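Local coordinates for putative outer membrane protein (LpxR) (Salmonella typhimurium, PDB 3FID) that removes acyl chains from the lipid A part of lipopolysaccharide, as an enzyme embedded in the bacterial outer membrane, at residues S52-Q57 with F82-L87; L179-T184 with V223-V228; T251-R256 with K274-F279. All blocks are in the same frame, centred on the assembly; numbering follows the deposited sequence.

Contact 1: residues S52-Q57 with F82-L87. With ZN (zinc ion), chain E.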
loop_
_atom_site.group_PDB
_atom_site.type_symbol
_atom_site.label_atom_id
_atom_site.label_comp_id
_atom_site.label_asym_id
_atom_site.label_seq_id
_atom_site.Cartn_x
_atom_site.Cartn_y
_atom_site.Cartn_z
ATOM N N SER A 52 5.535 -13.029 8.930
ATOM C CA SER A 52 4.218 -12.397 8.867
ATOM C C SER A 52 3.249 -13.119 7.943
ATOM O O SER A 52 3.656 -13.655 6.922
ATOM C CB SER A 52 4.353 -10.964 8.363
ATOM O OG SER A 52 5.166 -10.236 9.244
ATOM N N PHE A 53 1.966 -13.079 8.298
ATOM C CA PHE A 53 0.895 -13.617 7.468
ATOM C C PHE A 53 -0.114 -12.485 7.289
ATOM O O PHE A 53 -0.339 -11.716 8.217
ATOM C CB PHE A 53 0.196 -14.777 8.187
ATOM C CG PHE A 53 -1.147 -15.157 7.592
ATOM C CD1 PHE A 53 -1.218 -15.865 6.386
ATOM C CD2 PHE A 53 -2.344 -14.793 8.233
ATOM C CE1 PHE A 53 -2.473 -16.231 5.840
ATOM C CE2 PHE A 53 -3.602 -15.134 7.692
ATOM C CZ PHE A 53 -3.668 -15.859 6.517
ATOM N N HIS A 54 -0.771 -12.429 6.132
ATOM C CA HIS A 54 -1.805 -11.429 5.921
ATOM C C HIS A 54 -2.823 -11.891 4.894
ATOM O O HIS A 54 -2.556 -12.802 4.121
ATOM C CB HIS A 54 -1.194 -10.113 5.440
ATOM C CG HIS A 54 -0.766 -10.145 4.004
ATOM N ND1 HIS A 54 0.418 -10.716 3.594
ATOM C CD2 HIS A 54 -1.383 -9.702 2.882
ATOM C CE1 HIS A 54 0.518 -10.616 2.276
ATOM N NE2 HIS A 54 -0.556 -9.987 1.822
ATOM N N ILE A 55 -3.999 -11.270 4.956
ATOM C CA ILE A 55 -5.015 -11.352 3.905
ATOM C C ILE A 55 -5.406 -9.891 3.617
ATOM O O ILE A 55 -5.439 -9.054 4.531
ATOM C CB ILE A 55 -6.238 -12.200 4.350
ATOM C CG1 ILE A 55 -7.376 -12.147 3.312
ATOM C CG2 ILE A 55 -6.772 -11.723 5.689
ATOM C CD1 ILE A 55 -7.330 -13.268 2.204
ATOM N N ALA A 56 -5.695 -9.584 2.350
ATOM C CA ALA A 56 -6.026 -8.206 1.999
ATOM C C ALA A 56 -6.879 -8.130 0.730
ATOM O O ALA A 56 -6.861 -9.058 -0.089
ATOM C CB ALA A 56 -4.738 -7.398 1.830
ATOM N N GLN A 57 -7.617 -7.035 0.604
ATOM C CA GLN A 57 -8.363 -6.725 -0.625
ATOM C C GLN A 57 -8.152 -5.253 -0.963
ATOM O O GLN A 57 -8.381 -4.366 -0.134
ATOM C CB GLN A 57 -9.861 -7.008 -0.466
ATOM C CG GLN A 57 -10.631 -6.975 -1.828
ATOM C CD GLN A 57 -12.097 -6.623 -1.690
ATOM O OE1 GLN A 57 -12.471 -5.730 -0.928
ATOM N NE2 GLN A 57 -12.940 -7.335 -2.427
ATOM N N PHE A 82 -7.907 -6.601 -6.260
ATOM C CA PHE A 82 -6.812 -7.524 -6.032
ATOM C C PHE A 82 -7.049 -8.117 -4.635
ATOM O O PHE A 82 -7.048 -7.396 -3.655
ATOM C CB PHE A 82 -5.514 -6.709 -6.089
ATOM C CG PHE A 82 -4.261 -7.486 -5.739
ATOM C CD1 PHE A 82 -4.119 -8.833 -6.072
ATOM C CD2 PHE A 82 -3.196 -6.816 -5.136
ATOM C CE1 PHE A 82 -2.929 -9.511 -5.803
ATOM C CE2 PHE A 82 -2.005 -7.486 -4.836
ATOM C CZ PHE A 82 -1.878 -8.840 -5.174
ATOM N N LEU A 83 -7.281 -9.423 -4.570
ATOM C CA LEU A 83 -7.500 -10.133 -3.294
ATOM C C LEU A 83 -6.298 -11.040 -3.070
ATOM O O LEU A 83 -5.925 -11.792 -3.957
ATOM C CB LEU A 83 -8.757 -10.993 -3.390
ATOM C CG LEU A 83 -9.109 -11.857 -2.171
ATOM C CD1 LEU A 83 -9.603 -11.041 -0.926
ATOM C CD2 LEU A 83 -10.198 -12.796 -2.691
ATOM N N HIS A 84 -5.658 -10.948 -1.909
ATOM C CA HIS A 84 -4.351 -11.614 -1.778
ATOM C C HIS A 84 -4.060 -12.082 -0.367
ATOM O O HIS A 84 -4.601 -11.564 0.589
ATOM C CB HIS A 84 -3.206 -10.739 -2.315
ATOM C CG HIS A 84 -3.248 -9.304 -1.857
ATOM N ND1 HIS A 84 -2.279 -8.747 -1.053
ATOM C CD2 HIS A 84 -4.126 -8.311 -2.125
ATOM C CE1 HIS A 84 -2.559 -7.469 -0.851
ATOM N NE2 HIS A 84 -3.689 -7.188 -1.473
ATOM N N THR A 85 -3.218 -13.110 -0.261
ATOM C CA THR A 85 -2.794 -13.570 1.035
ATOM C C THR A 85 -1.347 -13.953 0.874
ATOM O O THR A 85 -0.937 -14.347 -0.195
ATOM C CB THR A 85 -3.660 -14.771 1.562
ATOM O OG1 THR A 85 -3.184 -15.172 2.855
ATOM C CG2 THR A 85 -3.653 -15.966 0.613
ATOM N N GLY A 86 -0.559 -13.866 1.935
ATOM C CA GLY A 86 0.790 -14.359 1.783
ATOM C C GLY A 86 1.555 -14.456 3.080
ATOM O O GLY A 86 1.012 -14.225 4.143
ATOM N N LEU A 87 2.839 -14.750 2.935
ATOM C CA LEU A 87 3.763 -14.900 4.033
ATOM C C LEU A 87 5.004 -14.080 3.713
ATOM O O LEU A 87 5.381 -13.944 2.536
ATOM C CB LEU A 87 4.182 -16.371 4.132
ATOM C CG LEU A 87 3.145 -17.357 4.677
ATOM C CD1 LEU A 87 3.596 -18.778 4.332
ATOM C CD2 LEU A 87 2.960 -17.158 6.193
HETATM ZN ZN ZN E . -0.508 -9.408 -0.154
HETATM O O HOH W 1 0.891 -7.652 -0.472
#
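A56 sets its CB over one face of the H84 imidazole, 3.7 Å from the ring centroid, a CH-pi contact, while the F82 ring lies over the opposite face. Between these two neighbours H84 is held flat and presents ND1 to a zinc ion 2.1 Å away. H54 reaches the same metal from the adjacent antiparallel strand: its CG sits between the backbone N and the carbonyl carbon (chi1 75°), and H54 NE2 binds the zinc at 2.1 Å. The two imidazoles therefore meet rim to rim, planes at 68°, with H84 ND1 in the plane of the H54 ring at its edge. At G86, where a side chain would be tight against H54 CE1, the ring lies over the backbone, G86 N standing 3.4 Å above its plane. On the other face of the strands T85 OG1 donates to H54 O at 2.8 Å, a carbonyl that also accepts from G86 N, and T85 OG1 comes within 3.2 Å of F53 CE1. D104 and a water complete the zinc site. H84 NE2 is hydrogen-bonded to D58, a second-shell carboxylate that helps to hold the ring's rotation and probably makes ND1 a more electron-rich ligand.

Contact 2: residues L179-T184 with V223-V228. With CXE (pentaethylene glycol monodecyl ether), chain M.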
loop_
_atom_site.group_PDB
_atom_site.type_symbol
_atom_site.label_atom_id
_atom_site.label_comp_id
_atom_site.label_asym_id
_atom_site.label_seq_id
_atom_site.Cartn_x
_atom_site.Cartn_y
_atom_site.Cartn_z
ATOM N N LEU A 179 10.921 -2.966 -10.266
ATOM C CA LEU A 179 12.144 -2.796 -9.493
ATOM C C LEU A 179 12.092 -1.374 -8.941
ATOM O O LEU A 179 11.902 -0.425 -9.704
ATOM C CB LEU A 179 13.390 -2.967 -10.379
ATOM C CG LEU A 179 14.724 -2.780 -9.627
ATOM C CD1 LEU A 179 14.965 -3.885 -8.589
ATOM C CD2 LEU A 179 15.937 -2.668 -10.604
ATOM N N GLY A 180 12.206 -1.235 -7.628
ATOM C CA GLY A 180 12.119 0.071 -6.990
ATOM C C GLY A 180 13.373 0.453 -6.197
ATOM O O GLY A 180 14.105 -0.400 -5.716
ATOM N N TYR A 181 13.598 1.756 -6.057
ATOM C CA TYR A 181 14.700 2.268 -5.239
ATOM C C TYR A 181 14.244 3.568 -4.626
ATOM O O TYR A 181 13.537 4.353 -5.251
ATOM C CB TYR A 181 15.987 2.495 -6.063
ATOM C CG TYR A 181 15.778 3.185 -7.395
ATOM C CD1 TYR A 181 16.014 4.552 -7.556
ATOM C CD2 TYR A 181 15.338 2.448 -8.513
ATOM C CE1 TYR A 181 15.829 5.183 -8.819
ATOM C CE2 TYR A 181 15.136 3.057 -9.749
ATOM C CZ TYR A 181 15.386 4.417 -9.896
ATOM O OH TYR A 181 15.172 4.961 -11.144
ATOM N N GLY A 182 14.632 3.789 -3.383
ATOM C CA GLY A 182 14.087 4.888 -2.627
ATOM C C GLY A 182 14.786 5.067 -1.318
ATOM O O GLY A 182 15.832 4.462 -1.048
ATOM N N ALA A 183 14.235 5.944 -0.512
ATOM C CA ALA A 183 14.770 6.112 0.829
ATOM C C ALA A 183 13.682 6.658 1.740
ATOM O O ALA A 183 12.768 7.325 1.279
ATOM C CB ALA A 183 16.008 7.038 0.810
ATOM N N THR A 184 13.808 6.377 3.039
ATOM C CA THR A 184 12.914 6.906 4.043
ATOM C C THR A 184 13.823 7.572 5.068
ATOM O O THR A 184 14.936 7.107 5.268
ATOM C CB THR A 184 12.101 5.741 4.710
ATOM O OG1 THR A 184 11.368 5.017 3.702
ATOM C CG2 THR A 184 11.104 6.255 5.768
ATOM N N VAL A 223 10.290 8.381 -0.213
ATOM C CA VAL A 223 9.884 8.308 -1.625
ATOM C C VAL A 223 10.605 7.121 -2.228
ATOM O O VAL A 223 11.777 6.839 -1.885
ATOM C CB VAL A 223 10.172 9.610 -2.424
ATOM C CG1 VAL A 223 11.673 10.059 -2.334
ATOM C CG2 VAL A 223 9.712 9.479 -3.875
ATOM N N GLU A 224 9.907 6.411 -3.110
ATOM C CA GLU A 224 10.494 5.321 -3.847
ATOM C C GLU A 224 10.152 5.477 -5.318
ATOM O O GLU A 224 9.012 5.690 -5.662
ATOM C CB GLU A 224 9.969 3.967 -3.341
ATOM C CG GLU A 224 10.520 2.781 -4.146
ATOM C CD GLU A 224 9.874 1.443 -3.789
ATOM O OE1 GLU A 224 8.799 1.099 -4.320
ATOM O OE2 GLU A 224 10.459 0.722 -2.964
ATOM N N ARG A 225 11.146 5.389 -6.188
ATOM C CA ARG A 225 10.856 5.362 -7.623
ATOM C C ARG A 225 10.790 3.928 -8.121
ATOM O O ARG A 225 11.760 3.175 -7.983
ATOM C CB ARG A 225 11.955 6.121 -8.395
ATOM C CG ARG A 225 11.852 5.913 -9.927
ATOM C CD ARG A 225 12.481 7.101 -10.649
ATOM N NE ARG A 225 11.741 8.316 -10.354
ATOM C CZ ARG A 225 12.054 9.518 -10.811
ATOM N NH1 ARG A 225 13.113 9.667 -11.603
ATOM N NH2 ARG A 225 11.317 10.569 -10.480
ATOM N N ARG A 226 9.701 3.536 -8.769
ATOM C CA ARG A 226 9.754 2.204 -9.368
ATOM C C ARG A 226 9.636 2.151 -10.869
ATOM O O ARG A 226 8.972 2.990 -11.488
ATOM C CB ARG A 226 8.779 1.244 -8.699
ATOM C CG ARG A 226 7.387 1.750 -8.635
ATOM C CD ARG A 226 6.641 0.862 -7.624
ATOM N NE ARG A 226 5.203 0.965 -7.769
ATOM C CZ ARG A 226 4.385 1.585 -6.911
ATOM N NH1 ARG A 226 3.068 1.573 -7.129
ATOM N NH2 ARG A 226 4.856 2.189 -5.837
ATOM N N GLU A 227 10.356 1.194 -11.445
ATOM C CA GLU A 227 10.362 0.968 -12.888
ATOM C C GLU A 227 9.468 -0.230 -13.126
ATOM O O GLU A 227 9.770 -1.329 -12.683
ATOM C CB GLU A 227 11.776 0.679 -13.365
ATOM C CG GLU A 227 11.931 0.749 -14.854
ATOM C CD GLU A 227 11.766 2.178 -15.410
ATOM O OE1 GLU A 227 11.681 2.265 -16.658
ATOM O OE2 GLU A 227 11.705 3.176 -14.612
ATOM N N VAL A 228 8.354 0.010 -13.804
ATOM C CA VAL A 228 7.237 -0.927 -13.809
ATOM C C VAL A 228 7.278 -1.741 -15.113
ATOM O O VAL A 228 7.299 -1.170 -16.222
ATOM C CB VAL A 228 5.886 -0.169 -13.664
ATOM C CG1 VAL A 228 4.694 -1.154 -13.711
ATOM C CG2 VAL A 228 5.853 0.638 -12.351
HETATM C C1 CXE M . 26.440 -9.215 2.950
HETATM C C2 CXE M . 25.983 -8.633 1.628
HETATM C C3 CXE M . 25.754 -7.124 1.727
HETATM C C4 CXE M . 24.536 -6.669 0.922
HETATM C C5 CXE M . 24.601 -5.182 0.575
HETATM C C6 CXE M . 23.216 -4.670 0.189
HETATM C C7 CXE M . 23.104 -3.143 0.165
HETATM C C8 CXE M . 21.855 -2.720 -0.612
HETATM C C9 CXE M . 21.374 -1.300 -0.308
HETATM C C10 CXE M . 21.007 -0.563 -1.593
HETATM O O11 CXE M . 20.438 0.709 -1.290
HETATM C C12 CXE M . 20.800 1.734 -2.231
HETATM C C13 CXE M . 19.569 2.340 -2.927
HETATM O O14 CXE M . 19.700 3.758 -3.088
HETATM C C15 CXE M . 18.517 4.389 -3.589
HETATM C C16 CXE M . 18.354 5.811 -3.041
HETATM O O17 CXE M . 17.770 6.647 -4.051
HETATM C C18 CXE M . 16.734 7.532 -3.602
HETATM C C19 CXE M . 16.140 8.301 -4.788
HETATM O O20 CXE M . 14.734 8.044 -4.928
HETATM C C21 CXE M . 14.143 8.594 -6.111
HETATM C C22 CXE M . 13.110 9.624 -5.674
HETATM O O23 CXE M . 12.368 10.153 -6.769
HETATM C C24 CXE M . 11.916 11.479 -6.506
HETATM C C25 CXE M . 12.369 12.377 -7.638
HETATM O O26 CXE M . 12.097 13.727 -7.305
#
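Y181 and R225 lie side by side and point the same way, a tyrosine ring beside the aliphatic part of an arginine. Y181 CG occupies the position between its backbone N and carbonyl carbon (chi1 45°), and R225 O lies over one face of the ring, offset toward the rim, 3.7 Å above the plane. R225 has CG anti to its backbone N (chi1 170°), and its CD comes to 3.5 Å from Y181 OH. The chain then bends at chi3, leaving the guanidinium plane 71° from the ring. R225 NE is taken by a salt bridge to D253 on the next strand, and R225 NH2 passes 3.5 Å from C25 of a bound detergent. Farther along, V223 CG1 meets detergent C22 at 3.7 Å.

The other face is made differently. G180 and G182 stand opposite R226 and E224, and the backbones draw close, with G182 CA 3.8 Å from E224 CA. E224, extended beyond CG, lies beside Y181 O (CG 3.6 Å away) and G180 CA, whereas R226 leads away toward E254. Paired backbone bonds, such as E227 N to L179 O at 2.8 Å, join the strands. The detergent-lined face mixes Y181, V223 and A183 with R225 and E227; the glycine face holds E224 and R226. Such antiparallel meander strands, with detergent along one face, form the wall of an outer-membrane beta-barrel.

Contact 3: residues T251-R256 with K274-F279. With CXE (pentaethylene glycol monodecyl ether), chain L.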
loop_
_atom_site.group_PDB
_atom_site.type_symbol
_atom_site.label_atom_id
_atom_site.label_comp_id
_atom_site.label_asym_id
_atom_site.label_seq_id
_atom_site.Cartn_x
_atom_site.Cartn_y
_atom_site.Cartn_z
ATOM N N THR A 251 7.669 4.609 -15.269
ATOM C CA THR A 251 8.286 5.175 -14.070
ATOM C C THR A 251 7.218 5.769 -13.170
ATOM O O THR A 251 6.439 6.652 -13.582
ATOM C CB THR A 251 9.370 6.226 -14.428
ATOM O OG1 THR A 251 10.288 5.633 -15.353
ATOM C CG2 THR A 251 10.117 6.620 -13.210
ATOM N N VAL A 252 7.170 5.251 -11.936
ATOM C CA VAL A 252 6.129 5.614 -10.978
ATOM C C VAL A 252 6.804 5.897 -9.615
ATOM O O VAL A 252 7.571 5.079 -9.101
ATOM C CB VAL A 252 5.035 4.477 -10.862
ATOM C CG1 VAL A 252 4.072 4.754 -9.694
ATOM C CG2 VAL A 252 4.234 4.339 -12.155
ATOM N N ASP A 253 6.517 7.060 -9.048
ATOM C CA ASP A 253 7.048 7.449 -7.741
ATOM C C ASP A 253 5.961 7.337 -6.703
ATOM O O ASP A 253 4.799 7.670 -6.974
ATOM C CB ASP A 253 7.526 8.901 -7.763
ATOM C CG ASP A 253 8.717 9.109 -8.667
ATOM O OD1 ASP A 253 9.399 8.121 -8.988
ATOM O OD2 ASP A 253 8.958 10.273 -9.051
ATOM N N GLU A 254 6.341 6.877 -5.511
ATOM C CA GLU A 254 5.422 6.800 -4.368
ATOM C C GLU A 254 5.983 7.557 -3.158
ATOM O O GLU A 254 7.116 7.286 -2.708
ATOM C CB GLU A 254 5.139 5.347 -3.979
ATOM C CG GLU A 254 4.154 5.216 -2.763
ATOM C CD GLU A 254 3.767 3.791 -2.479
ATOM O OE1 GLU A 254 3.423 3.086 -3.434
ATOM O OE2 GLU A 254 3.763 3.385 -1.295
ATOM N N TYR A 255 5.196 8.495 -2.644
ATOM C CA TYR A 255 5.572 9.304 -1.482
ATOM C C TYR A 255 4.751 8.867 -0.284
ATOM O O TYR A 255 3.556 8.596 -0.418
ATOM C CB TYR A 255 5.260 10.776 -1.762
ATOM C CG TYR A 255 6.125 11.356 -2.837
ATOM C CD1 TYR A 255 7.270 12.076 -2.498
ATOM C CD2 TYR A 255 5.807 11.199 -4.204
ATOM C CE1 TYR A 255 8.079 12.635 -3.465
ATOM C CE2 TYR A 255 6.622 11.759 -5.191
ATOM C CZ TYR A 255 7.763 12.462 -4.806
ATOM O OH TYR A 255 8.622 13.020 -5.738
ATOM N N ARG A 256 5.372 8.806 0.894
ATOM C CA ARG A 256 4.665 8.395 2.112
ATOM C C ARG A 256 5.172 9.279 3.244
ATOM O O ARG A 256 6.386 9.402 3.433
ATOM C CB ARG A 256 4.935 6.921 2.493
ATOM C CG ARG A 256 4.633 5.888 1.416
ATOM C CD ARG A 256 4.549 4.450 1.998
ATOM N NE ARG A 256 3.511 3.770 1.216
ATOM C CZ ARG A 256 2.297 3.370 1.623
ATOM N NH1 ARG A 256 1.511 2.807 0.730
ATOM N NH2 ARG A 256 1.866 3.479 2.893
ATOM N N LYS A 274 1.077 9.454 -1.784
ATOM C CA LYS A 274 0.811 9.867 -3.163
ATOM C C LYS A 274 1.519 8.935 -4.133
ATOM O O LYS A 274 2.703 8.626 -3.972
ATOM C CB LYS A 274 1.255 11.310 -3.436
ATOM C CG LYS A 274 0.798 11.819 -4.841
ATOM C CD LYS A 274 1.326 13.193 -5.168
ATOM C CE LYS A 274 2.668 13.078 -5.920
ATOM N NZ LYS A 274 2.964 14.358 -6.633
ATOM N N VAL A 275 0.799 8.518 -5.172
ATOM C CA VAL A 275 1.412 7.739 -6.225
ATOM C C VAL A 275 1.341 8.586 -7.513
ATOM O O VAL A 275 0.263 9.112 -7.841
ATOM C CB VAL A 275 0.688 6.372 -6.377
ATOM C CG1 VAL A 275 1.204 5.597 -7.600
ATOM C CG2 VAL A 275 0.865 5.498 -5.059
ATOM N N THR A 276 2.465 8.763 -8.200
ATOM C CA THR A 276 2.444 9.538 -9.451
ATOM C C THR A 276 1.734 8.780 -10.582
ATOM O O THR A 276 1.591 7.564 -10.530
ATOM C CB THR A 276 3.833 10.073 -9.893
ATOM O OG1 THR A 276 4.681 8.994 -10.300
ATOM C CG2 THR A 276 4.478 10.874 -8.738
ATOM N N SER A 277 1.250 9.514 -11.574
ATOM C CA SER A 277 0.484 8.932 -12.664
ATOM C C SER A 277 0.976 7.544 -13.110
ATOM O O SER A 277 2.103 7.387 -13.590
ATOM C CB SER A 277 0.485 9.872 -13.881
ATOM O OG SER A 277 -0.408 9.369 -14.866
ATOM N N GLU A 278 0.107 6.552 -13.023
ATOM C CA GLU A 278 0.479 5.183 -13.481
ATOM C C GLU A 278 0.221 4.868 -14.962
ATOM O O GLU A 278 0.560 3.782 -15.446
ATOM C CB GLU A 278 -0.230 4.157 -12.594
ATOM C CG GLU A 278 0.270 4.264 -11.143
ATOM C CD GLU A 278 -0.251 3.120 -10.291
ATOM O OE1 GLU A 278 -1.437 3.129 -9.977
ATOM O OE2 GLU A 278 0.539 2.213 -9.957
ATOM N N PHE A 279 -0.398 5.809 -15.669
ATOM C CA PHE A 279 -0.614 5.650 -17.108
ATOM C C PHE A 279 -0.697 6.989 -17.808
ATOM O O PHE A 279 -0.976 8.037 -17.190
ATOM C CB PHE A 279 -1.845 4.785 -17.429
ATOM C CG PHE A 279 -3.088 5.213 -16.729
ATOM C CD1 PHE A 279 -3.353 4.784 -15.416
ATOM C CD2 PHE A 279 -4.034 6.017 -17.376
ATOM C CE1 PHE A 279 -4.509 5.180 -14.767
ATOM C CE2 PHE A 279 -5.212 6.418 -16.710
ATOM C CZ PHE A 279 -5.442 6.001 -15.425
HETATM C C1 CXE L . 15.863 11.522 0.265
HETATM C C2 CXE L . 15.180 11.378 1.614
HETATM C C3 CXE L . 13.716 11.009 1.430
HETATM C C4 CXE L . 12.758 12.112 1.855
HETATM C C5 CXE L . 11.708 12.338 0.767
HETATM C C6 CXE L . 10.289 12.385 1.335
HETATM C C7 CXE L . 9.414 13.286 0.494
HETATM C C8 CXE L . 8.001 13.346 1.021
HETATM C C9 CXE L . 7.431 14.738 0.827
HETATM C C10 CXE L . 6.221 14.764 -0.106
HETATM O O11 CXE L . 6.199 16.023 -0.774
HETATM C C12 CXE L . 5.160 16.179 -1.745
HETATM C C13 CXE L . 5.486 15.499 -3.072
HETATM O O14 CXE L . 6.454 16.260 -3.800
HETATM C C15 CXE L . 6.615 15.807 -5.148
HETATM O O HOH W 2 4.536 8.370 -12.877
#
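This is the end of a beta hairpin in the barrel wall, where strand 251-263 pairs with strand 266-275 and residues 276-279 then leave regular pairing. Y255 and K274 form the last full hydrogen-bonded pair, with Y255 N donating a hydrogen bond to K274 O at 2.8 Å. Beyond it T276 carries the pairing on with its side chain: T276 N donates to D253 O, but D253 N donates to T276 OG1 at 2.9 Å, nearly straight at 174°. T276 OG1 reaches that donor from the position between its own backbone N and carbonyl carbon (chi1 69°), while its CG2 packs 3.8 Å from D253 CB. The hydroxyl also donates to a water, which in turn donates to T251 O and S277 O, bridging the diverging segments.

On the face that also carries E254, V252 CG1 touches V275 CG1 at 3.6 Å. Y255 and K274 lie alongside each other, Y255 CD2 4.0 Å from K274 CE, and a detergent passes over a face of the Y255 ring, its C15 3.5 Å from Y255 OH. E254 OE2 takes a 2.6 Å salt bridge from R256 NE in the guanidinium plane, and E254 OE1 pairs with R226. K274 is paired with D284, and E278 with R77 and the hydroxyl of Y285; such partners should lower the cost of burying these charges and favour their ionised forms.

In the fold
Contacts 2 and 3 are neighbours in the barrel wall, their centres about 9 Å apart. Strands 215-228 and 251-263 lie side by side, so residues 223-228 and 251-256 join the two contacts through backbone pairing and the R225–D253 salt bridge. Both are largely buried and border detergent. Contact 1 stands apart, its centre about 22 Å from each of the others and on the opposite side of the chain's centre from contact 3; it is only partly buried, several outer residues lying on the surface. The same antiparallel pairing thus serves different chemistry: a zinc site built on two histidines of adjacent strands in contact 1, but salt bridges on both faces, with detergent against one of them, in contacts 2 and 3.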